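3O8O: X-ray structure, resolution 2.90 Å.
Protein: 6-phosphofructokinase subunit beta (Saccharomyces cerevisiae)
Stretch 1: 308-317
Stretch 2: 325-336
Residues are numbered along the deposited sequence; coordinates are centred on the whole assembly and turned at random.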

# COMPACT_ATOMS: atom_id res chain seq x y z
N LEU B 308 8.64 -16.79 -38.22
CA LEU B 308 9.67 -15.78 -38.33
C LEU B 308 10.83 -16.34 -39.11
O LEU B 308 11.31 -15.71 -40.06
CB LEU B 308 10.15 -15.34 -36.95
CG LEU B 308 11.46 -14.54 -36.92
CD1 LEU B 308 11.43 -13.41 -37.99
CD2 LEU B 308 11.66 -13.99 -35.51
N GLU B 309 11.29 -17.52 -38.71
CA GLU B 309 12.41 -18.18 -39.36
C GLU B 309 12.08 -18.48 -40.82
O GLU B 309 12.92 -18.29 -41.70
CB GLU B 309 12.78 -19.47 -38.63
CG GLU B 309 14.02 -20.14 -39.18
CD GLU B 309 15.26 -19.27 -39.04
OE1 GLU B 309 16.32 -19.63 -39.61
OE2 GLU B 309 15.18 -18.23 -38.36
N ALA B 310 10.86 -18.94 -41.09
CA ALA B 310 10.47 -19.26 -42.46
C ALA B 310 10.67 -18.06 -43.39
O ALA B 310 11.01 -18.23 -44.55
CB ALA B 310 9.03 -19.71 -42.50
N VAL B 311 10.47 -16.85 -42.89
CA VAL B 311 10.68 -15.68 -43.73
C VAL B 311 12.19 -15.53 -43.96
O VAL B 311 12.63 -15.34 -45.09
CB VAL B 311 10.10 -14.38 -43.09
CG1 VAL B 311 10.62 -13.13 -43.81
CG2 VAL B 311 8.58 -14.40 -43.19
N ASN B 312 12.98 -15.65 -42.90
CA ASN B 312 14.42 -15.53 -43.05
C ASN B 312 14.96 -16.51 -44.09
O ASN B 312 15.84 -16.16 -44.88
CB ASN B 312 15.12 -15.77 -41.71
CG ASN B 312 14.87 -14.66 -40.72
OD1 ASN B 312 14.71 -13.49 -41.11
ND2 ASN B 312 14.86 -15.00 -39.44
N ALA B 313 14.42 -17.73 -44.09
CA ALA B 313 14.83 -18.77 -45.02
C ALA B 313 14.58 -18.41 -46.48
O ALA B 313 15.53 -18.38 -47.27
CB ALA B 313 14.10 -20.07 -44.70
N VAL B 314 13.33 -18.15 -46.85
CA VAL B 314 13.04 -17.80 -48.24
C VAL B 314 13.78 -16.54 -48.64
O VAL B 314 14.12 -16.38 -49.81
CB VAL B 314 11.55 -17.55 -48.52
CG1 VAL B 314 10.77 -18.81 -48.33
CG2 VAL B 314 11.03 -16.42 -47.63
N LEU B 315 14.02 -15.66 -47.67
CA LEU B 315 14.74 -14.42 -47.95
C LEU B 315 16.22 -14.63 -48.24
O LEU B 315 16.88 -13.75 -48.82
CB LEU B 315 14.60 -13.41 -46.82
CG LEU B 315 13.37 -12.50 -46.90
CD1 LEU B 315 13.61 -11.28 -46.06
CD2 LEU B 315 13.10 -12.08 -48.32
N GLU B 316 16.77 -15.77 -47.84
CA GLU B 316 18.16 -16.04 -48.14
C GLU B 316 18.34 -17.30 -48.99
O GLU B 316 19.47 -17.77 -49.18
CB GLU B 316 19.01 -16.10 -46.86
CG GLU B 316 18.42 -16.88 -45.71
CD GLU B 316 19.21 -16.66 -44.43
OE1 GLU B 316 20.13 -17.46 -44.14
OE2 GLU B 316 18.91 -15.67 -43.72
N SER B 317 17.25 -17.85 -49.52
CA SER B 317 17.36 -19.02 -50.38
C SER B 317 17.80 -18.50 -51.75
O SER B 317 17.51 -17.34 -52.11
CB SER B 317 16.02 -19.74 -50.52
OG SER B 317 15.48 -19.56 -51.82
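Stretch 2 (325-336) LIAVNENKIVRK

A two-stranded hairpin packs one face on a helix through a small apolar patch centred on Ile326, bordered by an arginine that salt-bridges two glutamates of stretch 1. Stretch 2 runs out as strand 325-328, turns back through 329-332 and returns as strand 333-336; Ala327 and Val334 pair the strands through both backbone hydrogen bonds: Ala327 N to Val334 O is 2.7 Å and Val334 N to Ala327 O is 2.8 Å. The first strand runs roughly against the helix of stretch 1, at a signed crossing angle of 143° and a closest axial approach of 8.4 Å. The returning strand runs roughly with it, at -37° and 9.6 Å.

Alternation along the strands selects the contacts: Ile326, Ile333 and Arg335 point their CA-to-CB bonds toward the helix, while Leu325 and Val334 point away. Ala310 and Ala313 offer a low surface on which Ile326 can settle. Ile326 CD1 lies 3.5 Å from Ala310 CA and 4.2 Å from Ala313 CB, and the two CA atoms of Ala310 and Ile326 are just 6.2 Å apart. The aliphatic part of Glu309 extends this patch, with Glu309 CG 3.6 Å from Ile326 CG1 and Glu309 CB 4.0 Å from Ile333 CG2.

Arg335 has the largest area covered by stretch 1. With chi1 in m and the rest of the chain extended, its guanidinium reaches both glutamates near its own plane. Glu309 OE1 accepts from Arg335 NE at 2.8 Å and from Arg335 NH2 at 3.1 Å; Glu316 OE1 takes a weak bond from Arg335 NH1 at 3.1 Å. The Ala313 backbone lies over one guanidinium face, Ala313 N being 3.7 Å from Arg335 NH2. The rule is compact: small helix residues admit a branched strand side chain, and one long cation ties down the border.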

# COMPACT_ATOMS: atom_id res chain seq x y z
N LEU B 325 12.75 -25.98 -44.96
CA LEU B 325 11.55 -26.29 -44.19
C LEU B 325 11.94 -26.07 -42.73
O LEU B 325 13.01 -26.52 -42.30
CB LEU B 325 11.17 -27.75 -44.48
CG LEU B 325 10.44 -28.61 -43.46
CD1 LEU B 325 9.83 -29.83 -44.19
CD2 LEU B 325 11.42 -29.03 -42.36
N ILE B 326 11.11 -25.37 -41.97
CA ILE B 326 11.46 -25.13 -40.57
C ILE B 326 10.91 -26.16 -39.61
O ILE B 326 9.73 -26.54 -39.68
CB ILE B 326 11.02 -23.75 -40.08
CG1 ILE B 326 11.92 -22.65 -40.65
CG2 ILE B 326 11.17 -23.70 -38.58
CD1 ILE B 326 11.77 -22.44 -42.13
N ALA B 327 11.76 -26.62 -38.70
CA ALA B 327 11.37 -27.62 -37.71
C ALA B 327 11.96 -27.36 -36.33
O ALA B 327 12.58 -26.33 -36.08
CB ALA B 327 11.77 -29.00 -38.20
N VAL B 328 11.74 -28.30 -35.43
CA VAL B 328 12.27 -28.20 -34.08
C VAL B 328 12.98 -29.49 -33.69
O VAL B 328 12.45 -30.60 -33.89
CB VAL B 328 11.18 -27.96 -33.02
CG1 VAL B 328 11.51 -26.70 -32.23
CG2 VAL B 328 9.80 -27.91 -33.67
N ASN B 329 14.18 -29.33 -33.13
CA ASN B 329 14.96 -30.46 -32.66
C ASN B 329 15.47 -30.02 -31.30
O ASN B 329 16.11 -28.97 -31.19
N GLU B 330 15.19 -30.82 -30.27
CA GLU B 330 15.61 -30.48 -28.91
C GLU B 330 15.22 -29.02 -28.67
O GLU B 330 16.10 -28.16 -28.48
N ASN B 331 13.92 -28.74 -28.69
CA ASN B 331 13.43 -27.37 -28.51
C ASN B 331 14.41 -26.34 -29.03
O ASN B 331 14.91 -25.50 -28.26
CB ASN B 331 13.14 -27.06 -27.04
CG ASN B 331 11.71 -27.34 -26.65
OD1 ASN B 331 10.80 -27.32 -27.50
ND2 ASN B 331 11.49 -27.58 -25.37
N LYS B 332 14.71 -26.42 -30.32
CA LYS B 332 15.61 -25.49 -31.00
C LYS B 332 15.05 -25.36 -32.42
O LYS B 332 14.87 -26.37 -33.13
CB LYS B 332 17.04 -26.04 -31.02
N ILE B 333 14.72 -24.14 -32.82
CA ILE B 333 14.16 -23.90 -34.14
C ILE B 333 15.23 -24.08 -35.22
O ILE B 333 16.23 -23.37 -35.23
CB ILE B 333 13.53 -22.48 -34.23
CG1 ILE B 333 12.22 -22.44 -33.43
CG2 ILE B 333 13.22 -22.11 -35.67
CD1 ILE B 333 11.15 -23.40 -33.92
N VAL B 334 15.03 -25.02 -36.12
CA VAL B 334 16.02 -25.28 -37.16
C VAL B 334 15.49 -25.53 -38.57
O VAL B 334 14.32 -25.89 -38.76
CB VAL B 334 16.89 -26.48 -36.77
CG1 VAL B 334 17.61 -26.19 -35.47
CG2 VAL B 334 16.00 -27.72 -36.63
N ARG B 335 16.38 -25.35 -39.55
CA ARG B 335 16.04 -25.56 -40.95
C ARG B 335 16.43 -26.97 -41.36
O ARG B 335 17.46 -27.48 -40.95
CB ARG B 335 16.78 -24.54 -41.83
CG ARG B 335 16.45 -23.09 -41.50
CD ARG B 335 17.04 -22.14 -42.53
NE ARG B 335 17.02 -20.75 -42.08
CZ ARG B 335 17.58 -19.74 -42.73
NH1 ARG B 335 18.22 -19.95 -43.88
NH2 ARG B 335 17.49 -18.51 -42.25
N LYS B 336 15.57 -27.60 -42.15
CA LYS B 336 15.81 -28.95 -42.64
C LYS B 336 15.51 -29.00 -44.14
O LYS B 336 14.71 -28.21 -44.64